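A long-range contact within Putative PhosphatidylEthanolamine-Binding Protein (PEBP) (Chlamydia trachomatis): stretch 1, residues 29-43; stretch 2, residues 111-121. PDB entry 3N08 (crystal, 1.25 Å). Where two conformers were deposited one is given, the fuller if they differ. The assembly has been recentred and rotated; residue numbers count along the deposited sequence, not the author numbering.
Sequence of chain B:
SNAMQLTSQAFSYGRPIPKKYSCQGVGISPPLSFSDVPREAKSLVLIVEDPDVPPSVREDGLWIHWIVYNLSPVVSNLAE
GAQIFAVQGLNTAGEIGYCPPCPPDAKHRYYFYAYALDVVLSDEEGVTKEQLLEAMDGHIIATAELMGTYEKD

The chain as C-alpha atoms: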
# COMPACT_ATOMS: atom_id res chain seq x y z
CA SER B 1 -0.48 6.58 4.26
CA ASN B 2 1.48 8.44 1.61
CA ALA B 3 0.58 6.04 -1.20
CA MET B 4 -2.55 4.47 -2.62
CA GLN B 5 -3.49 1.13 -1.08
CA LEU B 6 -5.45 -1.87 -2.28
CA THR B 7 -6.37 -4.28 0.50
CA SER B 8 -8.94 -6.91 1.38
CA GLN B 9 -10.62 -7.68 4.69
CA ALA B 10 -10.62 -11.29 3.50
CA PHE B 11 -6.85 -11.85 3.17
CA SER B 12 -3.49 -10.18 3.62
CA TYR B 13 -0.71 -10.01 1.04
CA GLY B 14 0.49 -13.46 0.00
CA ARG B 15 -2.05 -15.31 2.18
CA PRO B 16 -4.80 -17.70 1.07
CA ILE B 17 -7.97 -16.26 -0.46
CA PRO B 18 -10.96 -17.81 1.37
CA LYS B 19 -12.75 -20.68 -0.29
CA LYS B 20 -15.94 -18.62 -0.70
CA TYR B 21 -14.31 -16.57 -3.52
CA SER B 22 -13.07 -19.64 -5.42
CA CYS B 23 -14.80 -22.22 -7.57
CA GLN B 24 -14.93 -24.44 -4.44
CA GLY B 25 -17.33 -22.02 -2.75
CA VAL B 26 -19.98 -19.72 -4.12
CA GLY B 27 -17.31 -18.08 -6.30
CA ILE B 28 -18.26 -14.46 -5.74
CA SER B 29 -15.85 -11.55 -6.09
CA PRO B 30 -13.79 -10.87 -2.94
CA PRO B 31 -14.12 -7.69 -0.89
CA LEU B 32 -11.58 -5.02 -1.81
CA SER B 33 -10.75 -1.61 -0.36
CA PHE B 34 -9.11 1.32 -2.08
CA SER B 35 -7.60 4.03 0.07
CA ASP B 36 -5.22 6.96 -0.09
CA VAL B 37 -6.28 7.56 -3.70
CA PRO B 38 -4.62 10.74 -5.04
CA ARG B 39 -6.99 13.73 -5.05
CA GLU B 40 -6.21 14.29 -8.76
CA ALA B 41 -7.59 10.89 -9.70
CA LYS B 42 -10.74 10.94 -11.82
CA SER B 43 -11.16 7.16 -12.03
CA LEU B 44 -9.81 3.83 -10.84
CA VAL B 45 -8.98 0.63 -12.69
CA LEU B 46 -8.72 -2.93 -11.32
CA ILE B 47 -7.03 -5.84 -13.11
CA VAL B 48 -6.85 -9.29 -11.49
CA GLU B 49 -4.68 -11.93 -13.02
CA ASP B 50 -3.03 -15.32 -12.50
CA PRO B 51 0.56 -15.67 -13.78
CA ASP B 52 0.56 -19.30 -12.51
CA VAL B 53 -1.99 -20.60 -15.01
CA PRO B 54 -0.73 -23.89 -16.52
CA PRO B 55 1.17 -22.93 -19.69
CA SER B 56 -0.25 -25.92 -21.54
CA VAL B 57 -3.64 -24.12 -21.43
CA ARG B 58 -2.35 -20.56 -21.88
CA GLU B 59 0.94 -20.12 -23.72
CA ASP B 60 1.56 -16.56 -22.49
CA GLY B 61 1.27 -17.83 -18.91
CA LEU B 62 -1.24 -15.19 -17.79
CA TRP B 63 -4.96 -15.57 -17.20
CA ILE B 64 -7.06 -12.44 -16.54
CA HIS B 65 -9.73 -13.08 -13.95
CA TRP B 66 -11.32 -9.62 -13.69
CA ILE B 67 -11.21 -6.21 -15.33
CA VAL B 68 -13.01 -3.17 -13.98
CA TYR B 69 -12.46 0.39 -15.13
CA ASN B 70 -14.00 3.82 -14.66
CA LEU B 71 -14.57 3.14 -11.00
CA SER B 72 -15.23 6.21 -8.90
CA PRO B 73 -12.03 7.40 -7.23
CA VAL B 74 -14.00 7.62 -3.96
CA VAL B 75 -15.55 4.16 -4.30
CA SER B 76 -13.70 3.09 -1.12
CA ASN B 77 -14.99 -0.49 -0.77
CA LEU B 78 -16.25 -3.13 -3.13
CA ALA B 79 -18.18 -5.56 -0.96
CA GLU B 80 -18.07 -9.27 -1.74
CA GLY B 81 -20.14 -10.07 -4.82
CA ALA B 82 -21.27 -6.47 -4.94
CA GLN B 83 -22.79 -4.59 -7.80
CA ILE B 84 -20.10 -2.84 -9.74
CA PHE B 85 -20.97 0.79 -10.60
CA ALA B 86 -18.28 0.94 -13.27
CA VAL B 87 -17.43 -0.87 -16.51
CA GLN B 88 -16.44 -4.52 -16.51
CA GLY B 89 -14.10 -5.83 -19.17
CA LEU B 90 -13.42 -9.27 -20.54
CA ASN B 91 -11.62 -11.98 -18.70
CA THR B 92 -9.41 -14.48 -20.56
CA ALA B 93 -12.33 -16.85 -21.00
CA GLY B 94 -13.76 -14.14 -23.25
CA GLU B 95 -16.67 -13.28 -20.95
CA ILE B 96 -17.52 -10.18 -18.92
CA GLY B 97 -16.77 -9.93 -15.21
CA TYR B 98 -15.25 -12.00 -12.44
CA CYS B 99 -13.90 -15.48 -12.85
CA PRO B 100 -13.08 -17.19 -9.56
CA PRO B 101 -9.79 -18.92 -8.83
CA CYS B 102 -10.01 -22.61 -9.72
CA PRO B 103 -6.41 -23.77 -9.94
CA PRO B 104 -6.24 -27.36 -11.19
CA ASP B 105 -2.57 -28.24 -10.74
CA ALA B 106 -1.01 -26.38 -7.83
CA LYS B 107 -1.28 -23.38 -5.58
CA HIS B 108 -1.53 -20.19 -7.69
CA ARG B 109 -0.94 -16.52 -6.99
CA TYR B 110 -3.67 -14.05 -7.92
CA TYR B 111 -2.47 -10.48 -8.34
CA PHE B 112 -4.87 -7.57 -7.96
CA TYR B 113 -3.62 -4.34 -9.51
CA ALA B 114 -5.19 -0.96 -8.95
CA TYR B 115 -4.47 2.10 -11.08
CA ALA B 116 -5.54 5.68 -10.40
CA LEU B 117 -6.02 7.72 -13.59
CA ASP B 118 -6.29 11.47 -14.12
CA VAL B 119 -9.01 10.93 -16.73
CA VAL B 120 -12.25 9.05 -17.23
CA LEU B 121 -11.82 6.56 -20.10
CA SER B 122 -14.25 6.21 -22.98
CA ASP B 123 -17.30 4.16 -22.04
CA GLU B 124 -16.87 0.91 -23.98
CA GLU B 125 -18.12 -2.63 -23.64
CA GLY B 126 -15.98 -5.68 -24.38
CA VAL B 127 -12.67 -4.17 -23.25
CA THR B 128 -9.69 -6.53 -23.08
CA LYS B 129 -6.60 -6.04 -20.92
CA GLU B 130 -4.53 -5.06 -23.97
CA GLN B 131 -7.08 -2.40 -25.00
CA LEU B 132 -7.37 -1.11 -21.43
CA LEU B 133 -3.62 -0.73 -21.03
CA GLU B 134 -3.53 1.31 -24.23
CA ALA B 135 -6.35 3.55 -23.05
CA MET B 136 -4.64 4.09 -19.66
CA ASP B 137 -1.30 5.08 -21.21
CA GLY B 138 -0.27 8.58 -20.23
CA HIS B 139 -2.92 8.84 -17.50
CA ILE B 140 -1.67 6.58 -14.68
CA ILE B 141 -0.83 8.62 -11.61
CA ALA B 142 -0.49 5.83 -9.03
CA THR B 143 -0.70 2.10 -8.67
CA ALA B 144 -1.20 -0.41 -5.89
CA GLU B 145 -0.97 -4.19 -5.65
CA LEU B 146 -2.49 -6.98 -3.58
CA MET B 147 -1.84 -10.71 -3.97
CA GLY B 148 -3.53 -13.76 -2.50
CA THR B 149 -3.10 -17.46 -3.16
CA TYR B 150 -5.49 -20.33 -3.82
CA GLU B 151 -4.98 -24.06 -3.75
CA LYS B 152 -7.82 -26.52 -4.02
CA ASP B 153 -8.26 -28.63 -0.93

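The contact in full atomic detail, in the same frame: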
# COMPACT_ATOMS: atom_id res chain seq x y z
N SER B 29 -17.02 -12.43 -6.13
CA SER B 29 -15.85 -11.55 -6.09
C SER B 29 -15.50 -11.20 -4.64
O SER B 29 -16.39 -11.03 -3.81
CB SER B 29 -16.11 -10.30 -6.95
OG SER B 29 -17.14 -9.50 -6.38
N PRO B 30 -14.21 -11.16 -4.32
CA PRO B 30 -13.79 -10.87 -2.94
C PRO B 30 -13.94 -9.40 -2.61
O PRO B 30 -13.93 -8.55 -3.51
CB PRO B 30 -12.30 -11.23 -2.96
CG PRO B 30 -11.88 -10.95 -4.41
CD PRO B 30 -13.07 -11.36 -5.23
N PRO B 31 -14.09 -9.09 -1.31
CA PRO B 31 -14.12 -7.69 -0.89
C PRO B 31 -12.77 -7.02 -1.12
O PRO B 31 -11.72 -7.62 -0.92
CB PRO B 31 -14.45 -7.77 0.60
CG PRO B 31 -13.86 -9.08 1.02
CD PRO B 31 -14.01 -10.01 -0.17
N LEU B 32 -12.80 -5.79 -1.61
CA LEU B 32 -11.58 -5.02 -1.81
C LEU B 32 -11.79 -3.61 -1.35
O LEU B 32 -12.90 -3.07 -1.46
CB LEU B 32 -11.24 -4.98 -3.29
CG LEU B 32 -10.93 -6.34 -3.93
CD1 LEU B 32 -10.88 -6.19 -5.45
CD2 LEU B 32 -9.58 -6.85 -3.42
N SER B 33 -10.73 -2.99 -0.84
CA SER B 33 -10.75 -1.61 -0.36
C SER B 33 -9.66 -0.80 -1.03
O SER B 33 -8.50 -1.24 -1.12
CB SER B 33 -10.50 -1.53 1.14
OG SER B 33 -11.57 -2.14 1.85
N PHE B 34 -10.03 0.37 -1.50
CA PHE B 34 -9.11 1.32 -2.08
C PHE B 34 -8.95 2.46 -1.08
O PHE B 34 -9.95 2.95 -0.54
CB PHE B 34 -9.68 1.89 -3.38
CG PHE B 34 -9.96 0.85 -4.44
CD1 PHE B 34 -11.12 0.09 -4.39
CD2 PHE B 34 -9.07 0.63 -5.47
CE1 PHE B 34 -11.37 -0.87 -5.38
CE2 PHE B 34 -9.33 -0.30 -6.46
CZ PHE B 34 -10.48 -1.06 -6.40
N SER B 35 -7.74 2.88 -0.79
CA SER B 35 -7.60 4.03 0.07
C SER B 35 -6.36 4.82 -0.31
O SER B 35 -5.51 4.36 -1.07
CB SER B 35 -7.56 3.62 1.54
OG SER B 35 -6.40 2.85 1.80
N ASP B 36 -6.30 6.03 0.20
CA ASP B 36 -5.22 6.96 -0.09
C ASP B 36 -5.11 7.21 -1.60
O ASP B 36 -4.03 7.35 -2.16
CB ASP B 36 -3.87 6.49 0.49
CG ASP B 36 -3.91 6.29 1.98
OD1 ASP B 36 -4.67 7.00 2.65
OD2 ASP B 36 -3.14 5.44 2.49
N VAL B 37 -6.26 7.27 -2.27
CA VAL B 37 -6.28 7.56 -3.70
C VAL B 37 -5.92 9.05 -3.90
O VAL B 37 -6.48 9.90 -3.22
CB VAL B 37 -7.68 7.25 -4.32
CG1 VAL B 37 -7.72 7.62 -5.78
CG2 VAL B 37 -8.06 5.79 -4.11
N PRO B 38 -5.00 9.34 -4.82
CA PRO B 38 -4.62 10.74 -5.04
C PRO B 38 -5.83 11.61 -5.36
O PRO B 38 -6.72 11.19 -6.09
CB PRO B 38 -3.69 10.67 -6.26
CG PRO B 38 -3.31 9.26 -6.44
CD PRO B 38 -4.23 8.39 -5.64
N ARG B 39 -5.85 12.84 -4.84
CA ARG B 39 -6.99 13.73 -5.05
C ARG B 39 -7.21 14.04 -6.53
O ARG B 39 -8.35 14.25 -6.96
CB ARG B 39 -6.80 15.03 -4.26
CG ARG B 39 -7.98 15.98 -4.34
N GLU B 40 -6.14 14.01 -7.32
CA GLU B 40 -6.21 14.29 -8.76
C GLU B 40 -6.82 13.16 -9.59
O GLU B 40 -7.12 13.33 -10.76
CB GLU B 40 -4.81 14.60 -9.29
CG GLU B 40 -4.25 15.94 -8.79
CD GLU B 40 -5.25 17.08 -8.93
OE1 GLU B 40 -5.53 17.50 -10.08
OE2 GLU B 40 -5.77 17.56 -7.89
N ALA B 41 -6.99 12.00 -8.98
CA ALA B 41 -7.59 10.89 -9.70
C ALA B 41 -9.03 11.19 -10.11
O ALA B 41 -9.82 11.71 -9.33
CB ALA B 41 -7.55 9.62 -8.83
N LYS B 42 -9.34 10.88 -11.36
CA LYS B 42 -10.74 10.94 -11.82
C LYS B 42 -11.40 9.57 -11.97
O LYS B 42 -12.62 9.49 -12.07
CB LYS B 42 -10.84 11.70 -13.15
CG LYS B 42 -10.41 13.15 -13.01
CD LYS B 42 -10.70 13.95 -14.26
CE LYS B 42 -10.10 15.35 -14.17
NZ LYS B 42 -10.41 16.17 -15.36
N SER B 43 -10.60 8.51 -11.96
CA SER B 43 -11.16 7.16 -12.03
C SER B 43 -10.14 6.17 -11.51
O SER B 43 -8.94 6.49 -11.41
CB SER B 43 -11.54 6.81 -13.48
OG SER B 43 -10.40 6.68 -14.33
N TYR B 111 -2.91 -11.86 -8.53
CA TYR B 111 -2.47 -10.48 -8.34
C TYR B 111 -3.60 -9.54 -8.71
O TYR B 111 -4.25 -9.68 -9.77
CB TYR B 111 -1.25 -10.19 -9.20
CG TYR B 111 0.01 -10.82 -8.65
CD1 TYR B 111 0.84 -10.12 -7.78
CD2 TYR B 111 0.38 -12.12 -8.99
CE1 TYR B 111 1.99 -10.68 -7.28
CE2 TYR B 111 1.52 -12.68 -8.49
CZ TYR B 111 2.32 -11.96 -7.63
OH TYR B 111 3.47 -12.57 -7.14
N PHE B 112 -3.84 -8.59 -7.82
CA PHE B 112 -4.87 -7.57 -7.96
C PHE B 112 -4.16 -6.23 -8.08
O PHE B 112 -3.43 -5.82 -7.19
CB PHE B 112 -5.73 -7.52 -6.70
CG PHE B 112 -6.51 -8.77 -6.41
CD1 PHE B 112 -5.87 -9.94 -5.99
CD2 PHE B 112 -7.86 -8.78 -6.53
CE1 PHE B 112 -6.62 -11.08 -5.72
CE2 PHE B 112 -8.60 -9.91 -6.26
CZ PHE B 112 -7.97 -11.06 -5.84
N TYR B 113 -4.31 -5.59 -9.23
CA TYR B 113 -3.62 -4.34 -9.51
C TYR B 113 -4.63 -3.22 -9.58
O TYR B 113 -5.60 -3.33 -10.32
CB TYR B 113 -2.89 -4.43 -10.85
CG TYR B 113 -1.81 -5.48 -10.89
CD1 TYR B 113 -0.66 -5.34 -10.13
CD2 TYR B 113 -1.94 -6.62 -11.65
CE1 TYR B 113 0.35 -6.31 -10.16
CE2 TYR B 113 -0.93 -7.58 -11.70
CZ TYR B 113 0.19 -7.41 -10.94
OH TYR B 113 1.18 -8.39 -10.99
N ALA B 114 -4.38 -2.15 -8.85
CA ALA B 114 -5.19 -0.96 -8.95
C ALA B 114 -4.39 0.16 -9.60
O ALA B 114 -3.18 0.32 -9.36
CB ALA B 114 -5.67 -0.51 -7.58
N TYR B 115 -5.06 0.95 -10.41
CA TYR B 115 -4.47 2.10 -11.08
C TYR B 115 -5.38 3.30 -10.87
O TYR B 115 -6.56 3.21 -11.15
CB TYR B 115 -4.32 1.84 -12.60
CG TYR B 115 -3.64 0.54 -12.96
CD1 TYR B 115 -4.35 -0.64 -12.99
CD2 TYR B 115 -2.29 0.48 -13.27
CE1 TYR B 115 -3.75 -1.84 -13.33
CE2 TYR B 115 -1.69 -0.74 -13.62
CZ TYR B 115 -2.43 -1.88 -13.64
OH TYR B 115 -1.86 -3.10 -13.98
N ALA B 116 -4.81 4.42 -10.44
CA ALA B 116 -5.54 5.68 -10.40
C ALA B 116 -5.18 6.46 -11.66
O ALA B 116 -3.99 6.63 -11.98
CB ALA B 116 -5.14 6.50 -9.16
N LEU B 117 -6.20 6.93 -12.36
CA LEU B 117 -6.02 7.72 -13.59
C LEU B 117 -6.47 9.16 -13.39
O LEU B 117 -7.39 9.42 -12.61
CB LEU B 117 -6.84 7.13 -14.73
CG LEU B 117 -6.79 5.64 -15.01
CD1 LEU B 117 -7.56 5.36 -16.30
CD2 LEU B 117 -5.36 5.17 -15.14
N ASP B 118 -5.85 10.07 -14.13
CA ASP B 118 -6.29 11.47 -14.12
C ASP B 118 -7.32 11.80 -15.21
O ASP B 118 -7.51 12.97 -15.56
CB ASP B 118 -5.09 12.40 -14.24
CG ASP B 118 -4.30 12.18 -15.52
OD1 ASP B 118 -4.76 11.48 -16.45
OD2 ASP B 118 -3.21 12.78 -15.62
N VAL B 119 -7.97 10.77 -15.75
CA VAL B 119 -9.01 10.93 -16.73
C VAL B 119 -10.05 9.84 -16.49
O VAL B 119 -9.79 8.84 -15.80
CB VAL B 119 -8.50 10.79 -18.19
CG1 VAL B 119 -7.42 11.83 -18.52
CG2 VAL B 119 -8.02 9.38 -18.48
N VAL B 120 -11.22 10.07 -17.06
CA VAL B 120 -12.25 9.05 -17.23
C VAL B 120 -12.09 8.50 -18.65
O VAL B 120 -12.05 9.27 -19.63
CB VAL B 120 -13.65 9.65 -17.02
CG1 VAL B 120 -14.72 8.63 -17.33
CG2 VAL B 120 -13.81 10.20 -15.60
N LEU B 121 -12.00 7.18 -18.78
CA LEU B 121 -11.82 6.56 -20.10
C LEU B 121 -13.13 6.52 -20.86
O LEU B 121 -14.21 6.64 -20.28
CB LEU B 121 -11.24 5.15 -19.96
CG LEU B 121 -9.89 5.04 -19.27
CD1 LEU B 121 -9.53 3.58 -19.07
CD2 LEU B 121 -8.80 5.77 -20.06

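Two segments far apart in sequence can pack tightly through side chains at one end and through backbone at the other, with large and small side chains complementing one another across the gap. The contact between residues 29-43 and 111-121 of this PEBP-family protein illustrates the principle. Along strands 32-35 and 111-117 the backbones stand well apart, 9.5 Å between the CA atoms of L32 and F112 and 8.2 Å between those of F34 and A114, so side chains must fill the gap. F112, a buried m rotamer, reaches across and is met by two apolar groups: CG of P30 lies 3.9 Å from its CE2, and CD2 of L32 lies 4.0 Å from its CD2. Two residues along, the ring comes from the other stretch. F34 now supplies it, and its edge approaches the methyl of A114, CE2 to CB 3.8 Å.

A116 continues the pattern as a small bump in an apolar hollow. The A116 CB is 4.1 Å from CD of P38, 4.0 Å from CB of A41 and 4.4 Å from CG1 of V37. P38 and A41 are the ends of a type I turn, closed by a hydrogen bond from A41 N to P38 O (3.0 Å).

At the end of the turn the chains converge, and the CA atoms of A41 and D118 are 4.6 Å apart. Here backbone polarity takes over. L117 O accepts a hydrogen bond from K42 N (2.7 Å) and a weak one from S43 N (3.4 Å), while CA of A41 makes a CA-H...O contact with it at 3.3 Å. In return, L117 N donates almost linearly to S43 O (2.9 Å), forming an antiparallel bridge. S43 OG donates to V119 O (2.7 Å), satisfying a buried hydroxyl. At the exposed margin, the aliphatic part of K42 lies along the loop, its CD 3.6 Å from D118 O.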